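PDB 4GBJ: 6-phosphogluconate dehydrogenase NAD-binding from Dyadobacter fermentans, which probably acts as an NAD(P)-dependent oxidoreductase of the 6-phosphogluconate and 3-hydroxyisobutyrate dehydrogenase type. Local coordinates for residues A182-E186 with I264-R268. Sequence-based numbering, arbitrary orientation.
Sequences ACSLE and IIRNR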
ATOM      1  N   ALA B 182       8.450  -0.623  -0.974  1.00 19.42           N
ATOM      2  CA  ALA B 182       8.961  -0.370  -2.330  1.00 18.64           C
ATOM      3  C   ALA B 182       7.834  -0.492  -3.357  1.00 20.14           C
ATOM      4  O   ALA B 182       7.760   0.346  -4.280  1.00 18.51           O
ATOM      5  CB  ALA B 182      10.103  -1.319  -2.671  1.00 18.97           C
ATOM      6  N   CYS B 183       6.945  -1.481  -3.201  1.00 16.88           N
ATOM      7  CA  CYS B 183       5.758  -1.596  -4.070  1.00 17.26           C
ATOM      8  C   CYS B 183       4.839  -0.386  -3.923  1.00 19.59           C
ATOM      9  O   CYS B 183       4.248   0.049  -4.897  1.00 18.98           O
ATOM     10  CB  CYS B 183       4.980  -2.870  -3.778  1.00 18.17           C
ATOM     11  SG  CYS B 183       5.820  -4.376  -4.256  1.00 23.01           S
ATOM     12  N   SER B 184       4.694   0.127  -2.717  1.00 17.37           N
ATOM     13  CA  SER B 184       3.832   1.300  -2.450  1.00 17.99           C
ATOM     14  C   SER B 184       4.379   2.489  -3.163  1.00 20.93           C
ATOM     15  O   SER B 184       3.632   3.238  -3.773  1.00 22.71           O
ATOM     16  CB  SER B 184       3.716   1.536  -0.942  1.00 19.20           C
ATOM     17  OG  SER B 184       3.219   0.332  -0.373  1.00 22.53           O
ATOM     18  N   LEU B 185       5.703   2.667  -3.112  1.00 19.46           N
ATOM     19  CA  LEU B 185       6.351   3.743  -3.851  1.00 19.06           C
ATOM     20  C   LEU B 185       6.128   3.628  -5.361  1.00 20.60           C
ATOM     21  O   LEU B 185       5.839   4.613  -6.030  1.00 18.89           O
ATOM     22  CB  LEU B 185       7.848   3.729  -3.600  1.00 18.45           C
ATOM     23  CG  LEU B 185       8.285   4.338  -2.239  1.00 24.46           C
ATOM     24  CD1 LEU B 185       9.699   3.817  -1.867  1.00 25.85           C
ATOM     25  CD2 LEU B 185       8.266   5.843  -2.301  1.00 28.73           C
ATOM     26  N   GLU B 186       6.297   2.420  -5.892  1.00 15.48           N
ATOM     27  CA  GLU B 186       6.138   2.193  -7.310  1.00 15.62           C
ATOM     28  C   GLU B 186       4.680   2.416  -7.765  1.00 20.70           C
ATOM     29  O   GLU B 186       4.473   3.054  -8.788  1.00 24.37           O
ATOM     30  CB  GLU B 186       6.633   0.781  -7.689  1.00 16.86           C
ATOM     31  CG  GLU B 186       6.292   0.390  -9.106  1.00 16.97           C
ATOM     32  CD  GLU B 186       6.958   1.204 -10.177  1.00 33.13           C
ATOM     33  OE1 GLU B 186       6.476   1.144 -11.327  1.00 27.42           O
ATOM     34  OE2 GLU B 186       8.050   1.761  -9.919  1.00 23.46           O
ATOM     35  N   ILE B 264      10.364  -5.586 -11.082  1.00 17.97           N
ATOM     36  CA  ILE B 264      10.109  -4.209 -11.511  1.00 17.25           C
ATOM     37  C   ILE B 264      10.861  -3.255 -10.597  1.00 21.15           C
ATOM     38  O   ILE B 264      11.561  -2.430 -11.111  1.00 21.19           O
ATOM     39  CB  ILE B 264       8.618  -3.877 -11.539  1.00 18.43           C
ATOM     40  CG1 ILE B 264       7.822  -4.783 -12.529  1.00 18.78           C
ATOM     41  CG2 ILE B 264       8.355  -2.390 -11.840  1.00 16.70           C
ATOM     42  CD1 ILE B 264       8.059  -4.683 -13.769  1.00 35.46           C
ATOM     43  N   ILE B 265      10.799  -3.437  -9.268  1.00 18.05           N
ATOM     44  CA  ILE B 265      11.493  -2.593  -8.295  1.00 18.11           C
ATOM     45  C   ILE B 265      12.984  -2.656  -8.520  1.00 21.83           C
ATOM     46  O   ILE B 265      13.649  -1.614  -8.590  1.00 20.56           O
ATOM     47  CB  ILE B 265      11.108  -3.031  -6.864  1.00 20.59           C
ATOM     48  CG1 ILE B 265       9.617  -2.707  -6.544  1.00 21.67           C
ATOM     49  CG2 ILE B 265      12.011  -2.480  -5.822  1.00 21.80           C
ATOM     50  CD1 ILE B 265       9.235  -1.314  -6.606  1.00 45.26           C
ATOM     51  N   ARG B 266      13.517  -3.873  -8.672  1.00 17.30           N
ATOM     52  CA  ARG B 266      14.931  -4.029  -8.976  1.00 17.97           C
ATOM     53  C   ARG B 266      15.335  -3.212 -10.212  1.00 20.75           C
ATOM     54  O   ARG B 266      16.335  -2.501 -10.156  1.00 18.26           O
ATOM     55  CB  ARG B 266      15.290  -5.505  -9.191  1.00 18.19           C
ATOM     56  CG  ARG B 266      16.731  -5.756  -9.620  1.00 21.83           C
ATOM     57  CD  ARG B 266      17.015  -7.255  -9.588  1.00 21.05           C
ATOM     58  NE  ARG B 266      18.273  -7.579 -10.255  1.00 20.45           N
ATOM     59  CZ  ARG B 266      18.465  -7.611 -11.570  1.00 27.90           C
ATOM     60  NH1 ARG B 266      17.471  -7.311 -12.406  1.00 19.27           N
ATOM     61  NH2 ARG B 266      19.655  -7.908 -12.061  1.00 20.31           N
ATOM     62  N   ASN B 267      14.569  -3.277 -11.292  1.00 21.76           N
ATOM     63  CA  ASN B 267      14.912  -2.526 -12.533  1.00 20.09           C
ATOM     64  C   ASN B 267      14.821  -1.039 -12.328  1.00 24.49           C
ATOM     65  O   ASN B 267      15.625  -0.320 -12.935  1.00 22.95           O
ATOM     66  CB  ASN B 267      14.056  -2.955 -13.741  1.00 17.91           C
ATOM     67  CG  ASN B 267      14.480  -4.320 -14.255  1.00 25.73           C
ATOM     68  OD1 ASN B 267      15.576  -4.782 -13.998  1.00 21.11           O
ATOM     69  ND2 ASN B 267      13.593  -5.037 -14.919  1.00 23.94           N
ATOM     70  N   ARG B 268      13.901  -0.553 -11.429  1.00 19.59           N
ATOM     71  CA  ARG B 268      13.869   0.878 -11.149  1.00 19.36           C
ATOM     72  C   ARG B 268      15.209   1.375 -10.547  1.00 18.95           C
ATOM     73  O   ARG B 268      15.661   2.459 -10.885  1.00 17.98           O
ATOM     74  CB  ARG B 268      12.752   1.229 -10.182  1.00 18.15           C
ATOM     75  CG  ARG B 268      11.366   0.948 -10.655  1.00 14.26           C
ATOM     76  CD  ARG B 268      11.107   1.553 -12.007  1.00 18.41           C
ATOM     77  NE  ARG B 268       9.688   1.661 -12.314  1.00 22.33           N
ATOM     78  CZ  ARG B 268       9.193   2.041 -13.489  1.00 27.58           C
ATOM     79  NH1 ARG B 268       9.996   2.333 -14.492  1.00 20.16           N
ATOM     80  NH2 ARG B 268       7.884   2.096 -13.677  1.00 24.31           N
TER
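Two helices of the all-helical C-terminal domain cross here: the segment axes approach to 10.5 Å at an angle of 73°, so the meeting is steep and local, burying 245 Å² in total. Along 264-268, Ile264 contributes little. Its CA-to-CB bond points toward 182-186, yet only CG2 comes close, 4.0 Å from Glu186 OE1, while CD1 leads away; the second subunit contacts this edge, its Phe261 packing on both Ile264 and Glu186. Ile265 is the apolar centre. Its CA lies 6.9 Å from the CA of Ala182, a spacing consistent with the small alanine side chain pointing at the other helix, and Ile265 CG2 sits 3.9 Å from Ala182 CB. With both chi angles in m, Ile265 CD1 reaches across to lie 3.2 Å from Ala182 O and 3.5 Å from Glu186 CB. That carbonyl is already engaged by its own helix, accepting from Glu186 N at 3.0 Å, so the methyl group packs on an oxygen that already has a hydrogen-bond donor. One turn after Ile264 the chain returns with Arg268. Its guanidinium meets the Glu186 carboxylate edge-on in a two-pronged salt bridge: Arg268 NH2 donates to Glu186 OE1 at 2.9 Å (165°) and Arg268 NE to Glu186 OE2 at 2.9 Å (154°). Arg268 NH1 goes instead to Asp292, and Leu285 packs against both bridge partners. Glu186 is buried, with the acid Glu190 close by; the paired hydrogen bonds constrain the carboxylate's orientation beside the isoleucine-alanine contact, and Arg268 probably offsets some of the negative charge that Glu186 and Glu190 bring together.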